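Local coordinates for periplasmic binding protein/LacI transcriptional regulator (PDB 4YLE) that probably captures a simple sugar or related small ligand in the periplasm and hands it to an ABC transporter for import, at residues 55-60 / 285-290; 117-122 / 291-296; 199-204 / 218-223; 212-217 / 236-241. All blocks are in the same frame, centred on the assembly; numbering follows the deposited sequence.

Interaction 1 of 4, residues 55-60 / 285-290; sequences KEYQKH and FGIDTA
Two helices packed on one face of the seven-stranded mixed sheet, 45-60 and 279-295, are joined by Y57 and D288 in this alpha/beta lobe of the periplasmic binding protein fold. The phenol OH of Y57 donates to OD1 of D288. The modelled distance is very short, 2.5 Å between Y57 OH and D288 OD1, and its exact length is uncertain. OD1 lies at the ring edge, near the plane of the Y57 ring, while the carboxylate plane is turned 74° from it. Y57 holds CG anti to its backbone N (chi1 -172°), which sends the ring across to helix 279-295. The ring edge also meets I287 loosely, with Y57 CE2 4.4 Å from I287 CG2. The backbones stay well apart, 9.4 Å between Y57 CA and I287 CA, so the long tyrosine spans most of the gap. On the sheet side, I287 rests on L67 of strand 66-72 and V97 of strand 95-98. A290 packs on A95 and V121, and T289 on V121 and V142. Helix 45-60 is tied to strand 66-72 by K55 NZ bonding T69 OG1.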
loop_
_atom_site.group_PDB
_atom_site.type_symbol
_atom_site.label_atom_id
_atom_site.label_comp_id
_atom_site.label_asym_id
_atom_site.label_seq_id
_atom_site.Cartn_x
_atom_site.Cartn_y
_atom_site.Cartn_z
ATOM N N LYS A 55 -17.596 1.756 2.620
ATOM C CA LYS A 55 -18.875 1.584 3.287
ATOM C C LYS A 55 -19.726 2.842 3.141
ATOM O O LYS A 55 -20.939 2.757 2.904
ATOM C CB LYS A 55 -18.664 1.210 4.758
ATOM C CG LYS A 55 -18.148 -0.227 4.947
ATOM C CD LYS A 55 -18.160 -0.604 6.429
ATOM C CE LYS A 55 -17.597 -1.994 6.686
ATOM N NZ LYS A 55 -18.334 -3.057 5.946
ATOM N N GLU A 56 -19.100 4.005 3.251
ATOM C CA GLU A 56 -19.828 5.255 3.061
ATOM C C GLU A 56 -20.356 5.371 1.640
ATOM O O GLU A 56 -21.496 5.808 1.411
ATOM C CB GLU A 56 -18.929 6.412 3.410
ATOM C CG GLU A 56 -18.745 6.497 4.903
ATOM C CD GLU A 56 -17.519 7.262 5.289
ATOM O OE1 GLU A 56 -16.983 7.961 4.403
ATOM O OE2 GLU A 56 -17.098 7.161 6.470
ATOM N N TYR A 57 -19.546 4.934 0.698
ATOM C CA TYR A 57 -19.948 4.906 -0.702
ATOM C C TYR A 57 -21.143 3.982 -0.931
ATOM O O TYR A 57 -22.076 4.347 -1.636
ATOM C CB TYR A 57 -18.792 4.470 -1.582
ATOM C CG TYR A 57 -19.088 4.596 -3.050
ATOM C CD1 TYR A 57 -19.395 5.840 -3.587
ATOM C CD2 TYR A 57 -19.082 3.503 -3.884
ATOM C CE1 TYR A 57 -19.672 5.990 -4.911
ATOM C CE2 TYR A 57 -19.365 3.642 -5.235
ATOM C CZ TYR A 57 -19.656 4.906 -5.728
ATOM O OH TYR A 57 -19.938 5.118 -7.054
ATOM N N GLN A 58 -21.108 2.784 -0.344
ATOM C CA GLN A 58 -22.230 1.892 -0.466
ATOM C C GLN A 58 -23.476 2.492 0.168
ATOM O O GLN A 58 -24.567 2.389 -0.390
ATOM C CB GLN A 58 -21.930 0.527 0.163
ATOM C CG GLN A 58 -22.965 -0.545 -0.192
ATOM C CD GLN A 58 -24.221 -0.492 0.673
ATOM O OE1 GLN A 58 -24.191 -0.018 1.807
ATOM N NE2 GLN A 58 -25.348 -1.012 0.137
ATOM N N LYS A 59 -23.335 3.144 1.305
ATOM C CA LYS A 59 -24.509 3.706 1.976
ATOM C C LYS A 59 -25.185 4.767 1.104
ATOM O O LYS A 59 -26.405 4.788 0.983
ATOM C CB LYS A 59 -24.125 4.290 3.331
ATOM N N HIS A 60 -24.399 5.612 0.456
ATOM C CA HIS A 60 -24.937 6.661 -0.401
ATOM C C HIS A 60 -25.601 6.089 -1.660
ATOM O O HIS A 60 -26.481 6.714 -2.255
ATOM C CB HIS A 60 -23.818 7.647 -0.787
ATOM C CG HIS A 60 -23.524 8.657 0.283
ATOM N ND1 HIS A 60 -22.504 8.506 1.192
ATOM C CD2 HIS A 60 -24.144 9.822 0.593
ATOM C CE1 HIS A 60 -22.500 9.541 2.021
ATOM N NE2 HIS A 60 -23.484 10.351 1.679
ATOM N N PHE A 285 -13.046 3.686 -6.496
ATOM C CA PHE A 285 -12.848 3.679 -7.946
ATOM C C PHE A 285 -12.743 2.216 -8.372
ATOM O O PHE A 285 -13.145 1.835 -9.457
ATOM C CB PHE A 285 -11.592 4.455 -8.357
ATOM C CG PHE A 285 -11.752 5.949 -8.430
ATOM C CD1 PHE A 285 -12.693 6.631 -7.672
ATOM C CD2 PHE A 285 -10.900 6.679 -9.233
ATOM C CE1 PHE A 285 -12.786 8.010 -7.741
ATOM C CE2 PHE A 285 -10.999 8.037 -9.312
ATOM C CZ PHE A 285 -11.941 8.704 -8.568
ATOM N N GLY A 286 -12.180 1.371 -7.511
ATOM C CA GLY A 286 -12.154 -0.050 -7.812
ATOM C C GLY A 286 -13.563 -0.620 -7.931
ATOM O O GLY A 286 -13.876 -1.349 -8.878
ATOM N N ILE A 287 -14.392 -0.327 -6.932
ATOM C CA ILE A 287 -15.792 -0.753 -6.933
ATOM C C ILE A 287 -16.502 -0.205 -8.183
ATOM O O ILE A 287 -17.176 -0.956 -8.886
ATOM C CB ILE A 287 -16.514 -0.293 -5.648
ATOM C CG1 ILE A 287 -15.954 -1.038 -4.439
ATOM C CG2 ILE A 287 -18.023 -0.542 -5.758
ATOM C CD1 ILE A 287 -16.292 -0.416 -3.083
ATOM N N ASP A 288 -16.325 1.077 -8.485
ATOM C CA ASP A 288 -16.993 1.678 -9.655
ATOM C C ASP A 288 -16.578 0.989 -10.948
ATOM O O ASP A 288 -17.418 0.736 -11.830
ATOM C CB ASP A 288 -16.690 3.168 -9.762
ATOM C CG ASP A 288 -17.646 4.033 -8.962
ATOM O OD1 ASP A 288 -18.698 3.521 -8.498
ATOM O OD2 ASP A 288 -17.339 5.245 -8.823
ATOM N N THR A 289 -15.287 0.691 -11.062
ATOM C CA THR A 289 -14.755 -0.004 -12.221
ATOM C C THR A 289 -15.493 -1.336 -12.421
ATOM O O THR A 289 -15.919 -1.674 -13.541
ATOM C CB THR A 289 -13.233 -0.248 -12.072
ATOM O OG1 THR A 289 -12.555 1.013 -12.072
ATOM C CG2 THR A 289 -12.726 -1.076 -13.253
ATOM N N ALA A 290 -15.676 -2.073 -11.330
ATOM C CA ALA A 290 -16.345 -3.365 -11.378
ATOM C C ALA A 290 -17.824 -3.200 -11.742
ATOM O O ALA A 290 -18.360 -3.911 -12.592
ATOM C CB ALA A 290 -16.190 -4.069 -10.044
#

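Interaction 2 of 4, residues 117-122 / 291-296; sequences GIIVVN and LKAIAE
The backbone N of E296, just past the A293-I294 turn that packs on I119, is shared by two carbonyls. E296 N lies 3.2 Å from K292 O and also 3.2 Å from A293 O. This split bond marks the end of helix 279-295, where E296 is the first residue to leave helical angles. One residue earlier, the bond from A295 N to L291 O is shorter, 2.8 Å. The contact itself is apolar and carried by one strand residue. I119 points its side chain at the helix and splits its branches between two partners. Its CG2 methyl meets the methyl of A293, with I119 CG2 4.3 Å from A293 CB. Its CG1 methylene faces the matching carbon of I294, with I119 CG1 4.3 Å from I294 CG1. The CB of I294 leaves along the flank of the helix, and CG1, anti to the carbonyl carbon (chi1 -70°), then turns to the strand. Both are ordinary van der Waals contacts. Just before the strand, G117 has positive phi and is the C-prime residue of a Schellman motif closing helix 107-115. Strand 119-123 lies between two helices: V120 faces V110, A113 and V114 of helix 107-115, while I119 faces helix 279-295. Backbone bonds tie I119 to D94 and to I96 of the neighbouring strand 95-98, and I294 also touches A95.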
loop_
_atom_site.group_PDB
_atom_site.type_symbol
_atom_site.label_atom_id
_atom_site.label_comp_id
_atom_site.label_asym_id
_atom_site.label_seq_id
_atom_site.Cartn_x
_atom_site.Cartn_y
_atom_site.Cartn_z
ATOM N N GLY A 117 -16.577 -16.507 -13.540
ATOM C CA GLY A 117 -17.446 -15.471 -14.059
ATOM C C GLY A 117 -17.507 -14.224 -13.195
ATOM O O GLY A 117 -18.349 -13.355 -13.416
ATOM N N ILE A 118 -16.619 -14.132 -12.208
ATOM C CA ILE A 118 -16.560 -12.958 -11.343
ATOM C C ILE A 118 -15.648 -11.908 -11.967
ATOM O O ILE A 118 -14.604 -12.239 -12.523
ATOM C CB ILE A 118 -16.053 -13.347 -9.930
ATOM C CG1 ILE A 118 -16.987 -14.404 -9.316
ATOM C CG2 ILE A 118 -15.937 -12.129 -9.025
ATOM C CD1 ILE A 118 -16.529 -14.947 -7.974
ATOM N N ILE A 119 -16.043 -10.643 -11.883
ATOM C CA ILE A 119 -15.194 -9.558 -12.339
ATOM C C ILE A 119 -14.220 -9.269 -11.199
ATOM O O ILE A 119 -14.633 -9.085 -10.068
ATOM C CB ILE A 119 -16.035 -8.293 -12.725
ATOM C CG1 ILE A 119 -16.936 -8.614 -13.932
ATOM C CG2 ILE A 119 -15.146 -7.064 -13.033
ATOM C CD1 ILE A 119 -16.172 -9.010 -15.201
ATOM N N VAL A 120 -12.930 -9.259 -11.501
ATOM C CA VAL A 120 -11.916 -8.878 -10.506
ATOM C C VAL A 120 -11.211 -7.614 -10.917
ATOM O O VAL A 120 -10.754 -7.498 -12.041
ATOM C CB VAL A 120 -10.884 -9.994 -10.331
ATOM C CG1 VAL A 120 -9.845 -9.606 -9.283
ATOM C CG2 VAL A 120 -11.584 -11.324 -9.991
ATOM N N VAL A 121 -11.112 -6.678 -9.970
ATOM C CA VAL A 121 -10.379 -5.446 -10.123
ATOM C C VAL A 121 -9.316 -5.441 -9.045
ATOM O O VAL A 121 -9.589 -5.789 -7.912
ATOM C CB VAL A 121 -11.289 -4.225 -9.968
ATOM C CG1 VAL A 121 -10.510 -2.947 -10.119
ATOM C CG2 VAL A 121 -12.439 -4.263 -11.004
ATOM N N ASN A 122 -8.122 -5.051 -9.448
ATOM C CA ASN A 122 -6.918 -5.029 -8.622
ATOM C C ASN A 122 -6.736 -3.598 -8.159
ATOM O O ASN A 122 -6.699 -2.692 -8.995
ATOM C CB ASN A 122 -5.759 -5.519 -9.494
ATOM C CG ASN A 122 -4.408 -5.574 -8.809
ATOM O OD1 ASN A 122 -3.431 -5.846 -9.495
ATOM N ND2 ASN A 122 -4.338 -5.369 -7.489
ATOM N N LEU A 291 -18.488 -2.241 -11.108
ATOM C CA LEU A 291 -19.906 -2.034 -11.362
ATOM C C LEU A 291 -20.158 -1.564 -12.806
ATOM O O LEU A 291 -21.157 -1.916 -13.410
ATOM C CB LEU A 291 -20.490 -1.021 -10.354
ATOM C CG LEU A 291 -20.497 -1.429 -8.870
ATOM C CD1 LEU A 291 -20.963 -0.286 -7.994
ATOM C CD2 LEU A 291 -21.368 -2.648 -8.600
ATOM N N LYS A 292 -19.256 -0.757 -13.345
ATOM C CA LYS A 292 -19.398 -0.284 -14.715
ATOM C C LYS A 292 -19.287 -1.462 -15.688
ATOM O O LYS A 292 -20.078 -1.597 -16.639
ATOM C CB LYS A 292 -18.352 0.802 -14.993
ATOM C CG LYS A 292 -18.742 2.111 -14.322
ATOM C CD LYS A 292 -17.827 3.248 -14.683
ATOM C CE LYS A 292 -18.347 4.556 -14.097
ATOM N NZ LYS A 292 -17.454 5.703 -14.427
ATOM N N ALA A 293 -18.340 -2.353 -15.415
ATOM C CA ALA A 293 -18.175 -3.552 -16.224
ATOM C C ALA A 293 -19.448 -4.373 -16.150
ATOM O O ALA A 293 -19.968 -4.812 -17.173
ATOM C CB ALA A 293 -16.970 -4.351 -15.758
ATOM N N ILE A 294 -19.981 -4.545 -14.949
ATOM C CA ILE A 294 -21.193 -5.351 -14.763
ATOM C C ILE A 294 -22.396 -4.707 -15.449
ATOM O O ILE A 294 -23.254 -5.411 -16.021
ATOM C CB ILE A 294 -21.495 -5.560 -13.263
ATOM C CG1 ILE A 294 -20.446 -6.481 -12.644
ATOM C CG2 ILE A 294 -22.904 -6.095 -13.050
ATOM C CD1 ILE A 294 -20.477 -6.545 -11.125
ATOM N N ALA A 295 -22.466 -3.379 -15.396
ATOM C CA ALA A 295 -23.581 -2.651 -16.008
ATOM C C ALA A 295 -23.635 -2.906 -17.521
ATOM O O ALA A 295 -24.720 -2.942 -18.141
ATOM C CB ALA A 295 -23.468 -1.143 -15.723
ATOM N N GLU A 296 -22.464 -3.090 -18.115
ATOM C CA GLU A 296 -22.359 -3.207 -19.557
ATOM C C GLU A 296 -22.157 -4.668 -19.966
ATOM O O GLU A 296 -21.907 -4.955 -21.137
ATOM C CB GLU A 296 -21.216 -2.329 -20.089
ATOM C CG GLU A 296 -21.443 -0.798 -19.916
ATOM C CD GLU A 296 -20.332 0.044 -20.519
ATOM O OE1 GLU A 296 -19.301 -0.529 -20.936
ATOM O OE2 GLU A 296 -20.480 1.282 -20.578
#

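Interaction 3 of 4, residues 199-204 / 218-223; sequences SVQSGE and LNEYPN
S199 and Y221 meet where strand 196-202 lies against the end of helix 207-220, a beta-alpha unit at the edge of the four-stranded parallel sheet. The methylene of S199 lies against the Y221 ring, with S199 CB 4.2 Å from Y221 CE2. The approach is oblique, and it is a light contact. Y221 is the first residue beyond the helix. Its CG is anti to the carbonyl carbon (chi1 -64°), and this turns the ring toward the strand. The Y221 side chain also touches Q166 of strand 166-171. The polar half of the contact runs through water. The carboxylate of E220 does not reach Q201 directly, since Q201 NE2 and E220 OE1 are 4.4 Å apart. Water 1 bridges them: it accepts from Q201 NE2 at 3.1 Å and donates to E220 OE1 at 2.6 Å. A second layer positions the amide. S199 OG, anti to its own backbone N (chi1 -166°), is placed to accept from the Q201 amide two residues along the same strand. That bond helps to fix the amide, and the second N-H of NE2 goes to the water. S199 and Q201 are held in the sheet by backbone bonds to I169. Further along, an ST turn closes the strand, with E204 N 3.0 Å from S202 OG. S202 OG itself bonds G172 O. The bond from Q201 NE2 to S199 OG is 2.8 Å long, nearly straight at 171°, and in the plane of the amide.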
loop_
_atom_site.group_PDB
_atom_site.type_symbol
_atom_site.label_atom_id
_atom_site.label_comp_id
_atom_site.label_asym_id
_atom_site.label_seq_id
_atom_site.Cartn_x
_atom_site.Cartn_y
_atom_site.Cartn_z
ATOM N N SER A 199 21.706 1.171 3.502
ATOM C CA SER A 199 21.012 -0.038 3.941
ATOM C C SER A 199 19.584 -0.039 3.409
ATOM O O SER A 199 18.942 0.995 3.417
ATOM C CB SER A 199 21.002 -0.135 5.469
ATOM O OG SER A 199 20.620 -1.425 5.891
ATOM N N VAL A 200 19.137 -1.192 2.912
ATOM C CA VAL A 200 17.739 -1.377 2.528
ATOM C C VAL A 200 17.308 -2.696 3.131
ATOM O O VAL A 200 17.903 -3.728 2.822
ATOM C CB VAL A 200 17.527 -1.388 0.983
ATOM C CG1 VAL A 200 16.050 -1.584 0.630
ATOM C CG2 VAL A 200 18.004 -0.088 0.361
ATOM N N GLN A 201 16.304 -2.652 4.008
ATOM C CA GLN A 201 15.802 -3.827 4.705
ATOM C C GLN A 201 14.292 -3.755 4.855
ATOM O O GLN A 201 13.717 -2.680 4.997
ATOM C CB GLN A 201 16.433 -3.955 6.091
ATOM C CG GLN A 201 17.970 -4.022 6.106
ATOM C CD GLN A 201 18.519 -3.996 7.513
ATOM O OE1 GLN A 201 18.084 -4.768 8.369
ATOM N NE2 GLN A 201 19.474 -3.094 7.769
ATOM N N SER A 202 13.656 -4.909 4.846
ATOM C CA SER A 202 12.198 -4.948 4.952
ATOM C C SER A 202 11.708 -4.967 6.391
ATOM O O SER A 202 12.132 -5.789 7.211
ATOM C CB SER A 202 11.646 -6.165 4.215
ATOM O OG SER A 202 10.241 -6.225 4.337
ATOM N N GLY A 203 10.784 -4.058 6.673
ATOM C CA GLY A 203 10.057 -4.045 7.918
ATOM C C GLY A 203 8.665 -4.644 7.743
ATOM O O GLY A 203 7.848 -4.535 8.643
ATOM N N GLU A 204 8.429 -5.263 6.590
ATOM C CA GLU A 204 7.228 -6.052 6.277
ATOM C C GLU A 204 5.889 -5.329 6.537
ATOM O O GLU A 204 4.890 -5.968 6.839
ATOM C CB GLU A 204 7.263 -7.364 7.067
ATOM C CG GLU A 204 8.358 -8.296 6.552
ATOM C CD GLU A 204 8.584 -9.444 7.464
ATOM O OE1 GLU A 204 7.575 -10.025 7.912
ATOM O OE2 GLU A 204 9.760 -9.749 7.746
ATOM N N LEU A 218 20.364 2.265 12.794
ATOM C CA LEU A 218 20.958 3.271 13.655
ATOM C C LEU A 218 22.181 2.720 14.375
ATOM O O LEU A 218 23.199 3.412 14.540
ATOM C CB LEU A 218 19.927 3.785 14.674
ATOM C CG LEU A 218 18.796 4.576 14.023
ATOM C CD1 LEU A 218 17.607 4.640 14.978
ATOM C CD2 LEU A 218 19.217 5.969 13.635
ATOM N N ASN A 219 22.094 1.475 14.821
ATOM C CA ASN A 219 23.256 0.855 15.465
ATOM C C ASN A 219 24.394 0.650 14.469
ATOM O O ASN A 219 25.564 0.856 14.810
ATOM C CB ASN A 219 22.890 -0.483 16.116
ATOM C CG ASN A 219 22.091 -0.315 17.395
ATOM O OD1 ASN A 219 22.346 0.589 18.174
ATOM N ND2 ASN A 219 21.141 -1.204 17.628
ATOM N N GLU A 220 24.060 0.228 13.252
ATOM C CA GLU A 220 25.090 -0.065 12.238
ATOM C C GLU A 220 25.783 1.203 11.738
ATOM O O GLU A 220 26.984 1.191 11.425
ATOM C CB GLU A 220 24.474 -0.823 11.040
ATOM C CG GLU A 220 25.531 -1.381 10.073
ATOM C CD GLU A 220 24.921 -2.210 8.934
ATOM O OE1 GLU A 220 23.700 -2.457 8.934
ATOM O OE2 GLU A 220 25.678 -2.626 8.042
ATOM N N TYR A 221 24.995 2.285 11.636
ATOM C CA TYR A 221 25.453 3.548 11.085
ATOM C C TYR A 221 25.298 4.699 12.078
ATOM O O TYR A 221 24.293 5.388 12.111
ATOM C CB TYR A 221 24.691 3.838 9.789
ATOM C CG TYR A 221 25.032 2.791 8.764
ATOM C CD1 TYR A 221 26.239 2.836 8.110
ATOM C CD2 TYR A 221 24.154 1.742 8.477
ATOM C CE1 TYR A 221 26.577 1.878 7.190
ATOM C CE2 TYR A 221 24.494 0.770 7.555
ATOM C CZ TYR A 221 25.710 0.852 6.924
ATOM O OH TYR A 221 26.055 -0.099 6.008
ATOM N N PRO A 222 26.320 4.923 12.888
ATOM C CA PRO A 222 26.278 6.026 13.843
ATOM C C PRO A 222 26.081 7.389 13.182
ATOM O O PRO A 222 25.591 8.315 13.824
ATOM C CB PRO A 222 27.652 5.956 14.537
ATOM C CG PRO A 222 28.184 4.607 14.230
ATOM C CD PRO A 222 27.548 4.133 12.966
ATOM N N ASN A 223 26.430 7.501 11.911
ATOM C CA ASN A 223 26.293 8.752 11.181
ATOM C C ASN A 223 25.024 8.837 10.313
ATOM O O ASN A 223 24.901 9.727 9.488
ATOM C CB ASN A 223 27.525 8.947 10.304
ATOM C CG ASN A 223 28.820 8.791 11.083
ATOM O OD1 ASN A 223 29.589 7.840 10.892
ATOM N ND2 ASN A 223 29.059 9.726 11.973
HETATM O O HOH W 1 21.456 -2.853 10.085
#

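Interaction 4 of 4, residues 212-217 / 236-241; sequences AVASAM and IGAVSA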
loop_
_atom_site.group_PDB
_atom_site.type_symbol
_atom_site.label_atom_id
_atom_site.label_comp_id
_atom_site.label_asym_id
_atom_site.label_seq_id
_atom_site.Cartn_x
_atom_site.Cartn_y
_atom_site.Cartn_z
ATOM N N ALA A 212 12.434 -2.728 14.541
ATOM C CA ALA A 212 13.618 -3.574 14.699
ATOM C C ALA A 212 14.662 -3.220 13.653
ATOM O O ALA A 212 15.852 -3.085 13.972
ATOM C CB ALA A 212 13.266 -5.054 14.601
ATOM N N VAL A 213 14.225 -3.102 12.400
ATOM C CA VAL A 213 15.099 -2.663 11.299
ATOM C C VAL A 213 15.713 -1.283 11.500
ATOM O O VAL A 213 16.909 -1.111 11.290
ATOM C CB VAL A 213 14.308 -2.677 9.978
ATOM C CG1 VAL A 213 15.094 -2.008 8.828
ATOM C CG2 VAL A 213 13.984 -4.121 9.643
ATOM N N ALA A 214 14.903 -0.294 11.864
ATOM C CA ALA A 214 15.401 1.056 12.110
ATOM C C ALA A 214 16.479 1.033 13.199
ATOM O O ALA A 214 17.520 1.694 13.093
ATOM C CB ALA A 214 14.256 1.992 12.508
ATOM N N SER A 215 16.221 0.268 14.252
ATOM C CA SER A 215 17.162 0.171 15.366
ATOM C C SER A 215 18.480 -0.442 14.929
ATOM O O SER A 215 19.555 0.026 15.338
ATOM C CB SER A 215 16.541 -0.629 16.499
ATOM O OG SER A 215 15.581 0.180 17.186
ATOM N N ALA A 216 18.403 -1.475 14.097
ATOM C CA ALA A 216 19.598 -2.099 13.569
ATOM C C ALA A 216 20.369 -1.096 12.718
ATOM O O ALA A 216 21.588 -1.025 12.811
ATOM C CB ALA A 216 19.258 -3.337 12.757
HETATM N N MSE A 217 19.665 -0.323 11.887
HETATM C CA MSE A 217 20.341 0.605 10.991
HETATM C C MSE A 217 21.042 1.729 11.777
HETATM O O MSE A 217 22.159 2.103 11.450
HETATM C CB MSE A 217 19.345 1.205 9.993
HETATM C CG MSE A 217 18.967 0.253 8.959
HETATM SE SE MSE A 217 17.583 1.099 7.864
HETATM C CE MSE A 217 17.465 -0.387 6.569
ATOM N N ILE A 236 6.340 4.877 12.181
ATOM C CA ILE A 236 6.053 4.949 13.615
ATOM C C ILE A 236 7.073 4.095 14.346
ATOM O O ILE A 236 7.629 4.515 15.366
ATOM C CB ILE A 236 4.605 4.483 13.925
ATOM C CG1 ILE A 236 3.628 5.534 13.401
ATOM C CG2 ILE A 236 4.407 4.215 15.409
ATOM C CD1 ILE A 236 2.153 5.087 13.404
ATOM N N GLY A 237 7.344 2.903 13.826
ATOM C CA GLY A 237 8.411 2.086 14.372
ATOM C C GLY A 237 9.748 2.797 14.366
ATOM O O GLY A 237 10.479 2.773 15.399
ATOM N N ALA A 238 10.076 3.448 13.245
ATOM C CA ALA A 238 11.367 4.164 13.118
ATOM C C ALA A 238 11.468 5.365 14.086
ATOM O O ALA A 238 12.514 5.589 14.696
ATOM C CB ALA A 238 11.567 4.605 11.667
ATOM N N VAL A 239 10.381 6.109 14.258
ATOM C CA VAL A 239 10.320 7.181 15.249
ATOM C C VAL A 239 10.650 6.656 16.665
ATOM O O VAL A 239 11.470 7.246 17.390
ATOM C CB VAL A 239 8.911 7.871 15.225
ATOM C CG1 VAL A 239 8.649 8.693 16.490
ATOM C CG2 VAL A 239 8.827 8.749 14.034
ATOM N N SER A 240 10.079 5.515 17.049
ATOM C CA SER A 240 10.438 4.887 18.320
ATOM C C SER A 240 11.910 4.510 18.410
ATOM O O SER A 240 12.533 4.640 19.475
ATOM C CB SER A 240 9.598 3.630 18.551
ATOM O OG SER A 240 8.234 3.975 18.716
ATOM N N ALA A 241 12.467 4.013 17.312
ATOM C CA ALA A 241 13.865 3.591 17.332
ATOM C C ALA A 241 14.783 4.808 17.467
ATOM O O ALA A 241 15.789 4.763 18.184
ATOM C CB ALA A 241 14.206 2.782 16.061
HETATM O O HOH W 2 17.075 2.391 18.570
#
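A214 drives its methyl end-on at the backbone of A238 in the neighbouring helix, with A214 CB 3.7 Å from A238 CA. The A241 methyl comes down on the flank of the A214 methyl, at 3.6 Å between A241 CB and A214 CB. The A238 methyl leans along the interface instead of into it, yet it still touches: A214 CB and A238 CB are 3.8 Å apart. A214 CB thus touches both A238 and A241. Beside this group, S215 OG meets the A241 methyl, 3.2 Å from S215 OG to A241 CB, so the fit there is tight. With OG beside the backbone N (chi1 -76°), S215 OG bonds N211 O one turn back. It also meets water 2, at 3.0 Å from S215 OG. Water 2 donates to A241 O at 2.7 Å and so links the two helices. Small residues let the axes come within 8.0 Å at a crossing angle of -40°. On the sheet side, A214 and A238 both rest on L227 of strand 226-229. Two such helices side by side on one face of a parallel sheet are typical of the Rossmann-like lobe of periplasmic binding proteins.

How the interactions relate
The four contacts fall into two pairs, one in each lobe of the fold. Interactions 1 and 2 share helix 279-295, lie 12 Å apart between centres, and touch where A290 meets V121. Both lie on the mixed sheet. Interactions 3 and 4 share helix 207-220, have their centres 8 Å apart, and touch through M217 and V213. Both flank the four-stranded parallel sheet. The pairs are on opposite sides of the chain's centre, with centres about 37 to 43 Å apart. Along the chain, interactions 3 and 4 are nested inside the loops closed by 1 and 2. The chain therefore leaves the first lobe, builds the second, and returns, as in periplasmic binding proteins.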